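Local atomic coordinates of tail lysozyme, putative (Geobacter sulfurreducens, PDB entry 2IA7), a protein that is of unknown function but, as a member of the gp25 family of baseplate wedge proteins, probably serves as a component of a phage-tail-like baseplate. Residues I90-V95 / I109-R114; I40-A45 / E81-W86. One frame throughout, in Å; residues are numbered along the deposited sequence.

Contact 1. Residues I90-V95 / I109-R114; sequences IELLSV and IDIEYR
A classic beta bulge interrupts the antiparallel hairpin of strands 90-98 and 106-115, and the pairing of 90-95 with 109-114 is a worked example of how one extra residue shifts the register, putting S94 on the same face as E91. L93 and S94 both lie opposite E112, whose carbonyl oxygen accepts two amides: L93 N at 2.9 Å from E112 O and S94 N at 3.2 Å from it, both from above the carbonyl plane. The extra residue is L93, whose psi of -40° departs from the extended values of its neighbours. Beyond it the ladder is regular again, with E112 N donating almost straight (170°) to S94 O. At the other end E91 and R114 form a hydrogen-bonded pair through both amides, and their side chains add a salt bridge on the face shared with S94 and E112. The R114 side chain runs out extended, CG anti to the backbone N, bends at chi3 (67°) and turns its guanidinium edge to E91. R114 NE donates to E91 OE1 at 2.8 Å, on the anti lone pair of that oxygen; R114 NH2 reaches the same oxygen from above the carboxylate plane, the two flat groups being nearly perpendicular. R114 NH1 is held separately by N119. A water joins S94 OG to D110 O along the same face. The other face is apolar: L92 CD2 lies 4.1 Å from I111 CG2, the two side chains running side by side, and V95 CG1 meets I109 CG2 at 3.6 Å. I90 CG2 reaches obliquely to Y113 CD1 at 3.6 Å. Helices 30-42 and 69-86 cover these residues, giving the two-faced character of an antiparallel sheet backed by helices, with a classic bulge in its first hairpin.

Contact 2. Residues I40-A45 / E81-W86; sequences IILGTA and EALILW
The indole of W86 has L85 CG over one face, 3.7 Å above the plane and offset toward the rim, while F55 meets the tryptophan edge-to-face. Across the helix pair, though, the tryptophan is touched chiefly through its stem: I41 CD1 comes up against W86 CB at 3.6 Å, and I41 CG1 adds to the contact. The torsions of I41 explain the reach. With CG1 anti to the carbonyl carbon (chi1 -64°) and the chain extended beyond it, CD1 goes to W86, whereas CG2, anti to the backbone N, is left to face A82. I41 CG2 lies 3.8 Å from A82 CB, and it also touches L83 CD2. One isoleucine thus straddles successive turns of helix 69-86, and at A82, a small residue, the backbones come nearest, 7.0 Å between I41 CA and A82 CA. Beside it L42 and L83 cross at about a right angle, and their CD2 branches meet at the crossing, L42 CD2 and L83 CD2 3.9 Å apart. No hydrogen bond spans the two segments; the contact is wholly apolar and mostly buried. Polar groups at the end of helix 30-42 find other partners: T44 OG1 donates to I40 O within the segment at 2.7 Å, from above the carbonyl plane, and L42 O accepts from H60 NE2. The segments 40-45 and 81-86 thus join the C-terminal ends of helices 30-42 and 69-86. L42 and L83 both rest on I111 of strand 106-115, L83 also reaches L92 of strand 90-98, and F55 from a loop packs against both I41 and W86.

How the contacts relate
Contacts 1 and 2 are two layers of one helix-on-sheet core, meeting at I111, whose CD1 comes within 3.7 Å of L42 CD1, and at L92, whose CD1 touches I84 CG1. Contact 2 is buried and joins helix to helix by aliphatic side-chain contacts, without a hydrogen bond across it. Contact 1 is only partly buried: backbone bonds pair its strands, its apolar face continues the core of contact 2, and its polar face carries the salt bridge and the bridging water. Helix 69-86 leads directly into strand 90-98, so contact 2 closes before contact 1 opens along the chain.

Contact 1. Residues I90-V95 / I109-R114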
loop_
_atom_site.group_PDB
_atom_site.type_symbol
_atom_site.label_atom_id
_atom_site.label_comp_id
_atom_site.label_asym_id
_atom_site.label_seq_id
_atom_site.Cartn_x
_atom_site.Cartn_y
_atom_site.Cartn_z
ATOM N N ILE A 90 0.409 6.943 11.191
ATOM C CA ILE A 90 0.756 5.556 11.549
ATOM C C ILE A 90 2.234 5.304 11.676
ATOM O O ILE A 90 3.022 6.016 11.072
ATOM C CB ILE A 90 0.105 4.551 10.548
ATOM C CG1 ILE A 90 0.789 4.570 9.176
ATOM C CG2 ILE A 90 -1.396 4.836 10.441
ATOM C CD1 ILE A 90 0.180 3.618 8.148
ATOM N N GLU A 91 2.575 4.264 12.440
ATOM C CA GLU A 91 3.898 3.663 12.472
ATOM C C GLU A 91 3.733 2.301 11.860
ATOM O O GLU A 91 2.936 1.504 12.282
ATOM C CB GLU A 91 4.412 3.487 13.923
ATOM C CG GLU A 91 5.744 2.754 13.916
ATOM C CD GLU A 91 6.316 2.433 15.291
ATOM O OE1 GLU A 91 5.551 2.301 16.277
ATOM O OE2 GLU A 91 7.561 2.244 15.361
ATOM N N LEU A 92 4.477 2.010 10.822
ATOM C CA LEU A 92 4.433 0.690 10.258
ATOM C C LEU A 92 5.163 -0.328 11.115
ATOM O O LEU A 92 6.294 -0.081 11.475
ATOM C CB LEU A 92 5.097 0.665 8.879
ATOM C CG LEU A 92 4.443 1.507 7.787
ATOM C CD1 LEU A 92 5.297 1.467 6.478
ATOM C CD2 LEU A 92 2.978 1.163 7.541
ATOM N N LEU A 93 4.541 -1.476 11.369
ATOM C CA LEU A 93 5.091 -2.584 12.159
ATOM C C LEU A 93 5.574 -3.744 11.277
ATOM O O LEU A 93 6.628 -4.303 11.528
ATOM C CB LEU A 93 4.039 -3.120 13.134
ATOM C CG LEU A 93 3.454 -2.069 14.085
ATOM C CD1 LEU A 93 2.419 -2.641 15.012
ATOM C CD2 LEU A 93 4.525 -1.370 14.907
ATOM N N SER A 94 4.832 -4.083 10.219
ATOM C CA SER A 94 5.179 -5.196 9.326
ATOM C C SER A 94 4.583 -4.850 7.976
ATOM O O SER A 94 3.423 -4.474 7.896
ATOM C CB SER A 94 4.552 -6.514 9.829
ATOM O OG SER A 94 5.128 -7.577 9.101
ATOM N N VAL A 95 5.338 -5.057 6.909
ATOM C CA VAL A 95 4.854 -5.019 5.523
ATOM C C VAL A 95 5.374 -6.280 4.838
ATOM O O VAL A 95 6.593 -6.423 4.651
ATOM C CB VAL A 95 5.270 -3.736 4.765
ATOM C CG1 VAL A 95 4.767 -3.791 3.326
ATOM C CG2 VAL A 95 4.708 -2.496 5.499
ATOM N N ILE A 109 -0.528 -7.490 0.004
ATOM C CA ILE A 109 0.383 -6.836 0.948
ATOM C C ILE A 109 -0.279 -6.847 2.293
ATOM O O ILE A 109 -1.307 -6.234 2.498
ATOM C CB ILE A 109 0.750 -5.419 0.561
ATOM C CG1 ILE A 109 1.052 -5.384 -0.951
ATOM C CG2 ILE A 109 1.895 -4.967 1.412
ATOM C CD1 ILE A 109 2.219 -6.212 -1.445
ATOM N N ASP A 110 0.280 -7.619 3.221
ATOM C CA ASP A 110 -0.178 -7.660 4.604
ATOM C C ASP A 110 0.573 -6.567 5.367
ATOM O O ASP A 110 1.789 -6.606 5.489
ATOM C CB ASP A 110 0.125 -9.006 5.189
ATOM C CG ASP A 110 -0.613 -10.140 4.458
ATOM O OD1 ASP A 110 -1.821 -10.065 4.310
ATOM O OD2 ASP A 110 0.105 -11.169 4.169
ATOM N N ILE A 111 -0.171 -5.588 5.858
ATOM C CA ILE A 111 0.315 -4.409 6.476
ATOM C C ILE A 111 -0.205 -4.344 7.914
ATOM O O ILE A 111 -1.396 -4.233 8.136
ATOM C CB ILE A 111 -0.124 -3.137 5.708
ATOM C CG1 ILE A 111 0.316 -3.180 4.222
ATOM C CG2 ILE A 111 0.476 -1.920 6.413
ATOM C CD1 ILE A 111 -0.322 -2.118 3.343
ATOM N N GLU A 112 0.728 -4.376 8.854
ATOM C CA GLU A 112 0.386 -4.229 10.287
ATOM C C GLU A 112 0.921 -2.873 10.677
ATOM O O GLU A 112 2.053 -2.509 10.335
ATOM C CB GLU A 112 1.009 -5.323 11.172
ATOM C CG GLU A 112 0.666 -6.724 10.812
ATOM C CD GLU A 112 1.312 -7.760 11.746
ATOM O OE1 GLU A 112 1.345 -7.507 12.996
ATOM O OE2 GLU A 112 1.794 -8.801 11.200
ATOM N N TYR A 113 0.122 -2.086 11.373
ATOM C CA TYR A 113 0.502 -0.759 11.738
ATOM C C TYR A 113 -0.129 -0.336 13.059
ATOM O O TYR A 113 -1.106 -0.916 13.516
ATOM C CB TYR A 113 0.162 0.202 10.615
ATOM C CG TYR A 113 -1.316 0.345 10.317
ATOM C CD1 TYR A 113 -2.121 1.316 10.978
ATOM C CD2 TYR A 113 -1.952 -0.474 9.367
ATOM C CE1 TYR A 113 -3.473 1.445 10.669
ATOM C CE2 TYR A 113 -3.289 -0.337 9.067
ATOM C CZ TYR A 113 -4.051 0.643 9.688
ATOM O OH TYR A 113 -5.387 0.733 9.401
ATOM N N ARG A 114 0.492 0.660 13.659
ATOM C CA ARG A 114 0.057 1.292 14.927
ATOM C C ARG A 114 -0.439 2.708 14.624
ATOM O O ARG A 114 0.215 3.486 13.925
ATOM C CB ARG A 114 1.237 1.354 15.912
ATOM C CG ARG A 114 0.907 1.973 17.240
ATOM C CD ARG A 114 2.126 1.937 18.163
ATOM N NE ARG A 114 3.161 2.807 17.663
ATOM C CZ ARG A 114 3.314 4.095 17.965
ATOM N NH1 ARG A 114 2.510 4.699 18.809
ATOM N NH2 ARG A 114 4.290 4.783 17.405
HETATM O O HOH W 1 3.097 -7.902 7.430
#

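Contact 2. Residues I40-A45 / E81-W86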
loop_
_atom_site.group_PDB
_atom_site.type_symbol
_atom_site.label_atom_id
_atom_site.label_comp_id
_atom_site.label_asym_id
_atom_site.label_seq_id
_atom_site.Cartn_x
_atom_site.Cartn_y
_atom_site.Cartn_z
ATOM N N ILE A 40 -5.795 4.682 -0.656
ATOM C CA ILE A 40 -5.606 5.750 -1.653
ATOM C C ILE A 40 -4.172 5.862 -2.073
ATOM O O ILE A 40 -3.867 5.895 -3.257
ATOM C CB ILE A 40 -6.119 7.102 -1.151
ATOM C CG1 ILE A 40 -7.645 7.083 -1.003
ATOM C CG2 ILE A 40 -5.739 8.227 -2.056
ATOM C CD1 ILE A 40 -8.180 8.220 -0.146
ATOM N N ILE A 41 -3.280 5.903 -1.107
ATOM C CA ILE A 41 -1.869 6.054 -1.408
ATOM C C ILE A 41 -1.318 4.934 -2.265
ATOM O O ILE A 41 -0.668 5.170 -3.269
ATOM C CB ILE A 41 -1.032 6.155 -0.103
ATOM C CG1 ILE A 41 -1.407 7.414 0.659
ATOM C CG2 ILE A 41 0.487 6.100 -0.401
ATOM C CD1 ILE A 41 -1.128 7.331 2.129
ATOM N N LEU A 42 -1.633 3.681 -1.892
ATOM C CA LEU A 42 -1.076 2.501 -2.595
ATOM C C LEU A 42 -1.720 2.383 -3.999
ATOM O O LEU A 42 -1.105 1.884 -4.930
ATOM C CB LEU A 42 -1.210 1.232 -1.785
ATOM C CG LEU A 42 -0.536 1.243 -0.411
ATOM C CD1 LEU A 42 -0.679 -0.099 0.295
ATOM C CD2 LEU A 42 0.940 1.701 -0.576
ATOM N N GLY A 43 -2.964 2.844 -4.118
ATOM C CA GLY A 43 -3.682 2.753 -5.397
ATOM C C GLY A 43 -3.462 3.893 -6.370
ATOM O O GLY A 43 -4.086 3.909 -7.447
ATOM N N THR A 44 -2.610 4.845 -6.024
ATOM C CA THR A 44 -2.342 5.994 -6.855
ATOM C C THR A 44 -0.914 5.943 -7.387
ATOM O O THR A 44 0.065 5.832 -6.655
ATOM C CB THR A 44 -2.566 7.345 -6.097
ATOM O OG1 THR A 44 -3.888 7.358 -5.549
ATOM C CG2 THR A 44 -2.385 8.566 -7.018
ATOM N N ALA A 45 -0.798 6.022 -8.725
ATOM C CA ALA A 45 0.472 6.197 -9.362
ATOM C C ALA A 45 0.920 7.636 -9.256
ATOM O O ALA A 45 0.121 8.543 -9.374
ATOM C CB ALA A 45 0.364 5.815 -10.848
ATOM N N GLU A 81 7.807 2.975 1.884
ATOM C CA GLU A 81 8.199 4.360 1.661
ATOM C C GLU A 81 7.032 5.283 1.360
ATOM O O GLU A 81 6.987 6.415 1.828
ATOM C CB GLU A 81 9.235 4.445 0.571
ATOM C CG GLU A 81 10.571 3.861 0.923
ATOM C CD GLU A 81 11.360 4.546 2.046
ATOM O OE1 GLU A 81 11.001 5.583 2.664
ATOM O OE2 GLU A 81 12.462 4.008 2.321
ATOM N N ALA A 82 6.085 4.813 0.590
ATOM C CA ALA A 82 4.893 5.588 0.266
ATOM C C ALA A 82 4.057 5.885 1.486
ATOM O O ALA A 82 3.575 7.013 1.643
ATOM C CB ALA A 82 4.087 4.869 -0.801
ATOM N N LEU A 83 3.883 4.910 2.375
ATOM C CA LEU A 83 3.122 5.095 3.626
ATOM C C LEU A 83 3.780 5.991 4.654
ATOM O O LEU A 83 3.125 6.776 5.354
ATOM C CB LEU A 83 2.682 3.743 4.192
ATOM C CG LEU A 83 1.769 2.934 3.252
ATOM C CD1 LEU A 83 1.315 1.631 3.941
ATOM C CD2 LEU A 83 0.525 3.661 2.787
ATOM N N ILE A 84 5.099 5.881 4.726
ATOM C CA ILE A 84 5.893 6.762 5.607
ATOM C C ILE A 84 5.803 8.198 5.173
ATOM O O ILE A 84 5.619 9.078 5.977
ATOM C CB ILE A 84 7.342 6.318 5.643
ATOM C CG1 ILE A 84 7.414 5.006 6.398
ATOM C CG2 ILE A 84 8.249 7.398 6.281
ATOM C CD1 ILE A 84 8.767 4.329 6.270
ATOM N N LEU A 85 5.916 8.436 3.880
ATOM C CA LEU A 85 5.820 9.768 3.344
ATOM C C LEU A 85 4.407 10.333 3.463
ATOM O O LEU A 85 4.267 11.508 3.855
ATOM C CB LEU A 85 6.272 9.757 1.901
ATOM C CG LEU A 85 6.329 11.106 1.205
ATOM C CD1 LEU A 85 7.220 12.114 1.942
ATOM C CD2 LEU A 85 6.833 10.885 -0.218
ATOM N N TRP A 86 3.369 9.603 3.079
ATOM C CA TRP A 86 2.033 10.178 2.895
ATOM C C TRP A 86 1.049 9.875 4.008
ATOM O O TRP A 86 -0.022 10.457 4.005
ATOM C CB TRP A 86 1.474 9.724 1.548
ATOM C CG TRP A 86 2.289 10.237 0.420
ATOM C CD1 TRP A 86 3.071 9.526 -0.425
ATOM C CD2 TRP A 86 2.438 11.617 0.040
ATOM N NE1 TRP A 86 3.693 10.384 -1.341
ATOM C CE2 TRP A 86 3.302 11.659 -1.067
ATOM C CE3 TRP A 86 1.876 12.814 0.511
ATOM C CZ2 TRP A 86 3.667 12.854 -1.684
ATOM C CZ3 TRP A 86 2.228 13.993 -0.120
ATOM C CH2 TRP A 86 3.107 13.995 -1.204
#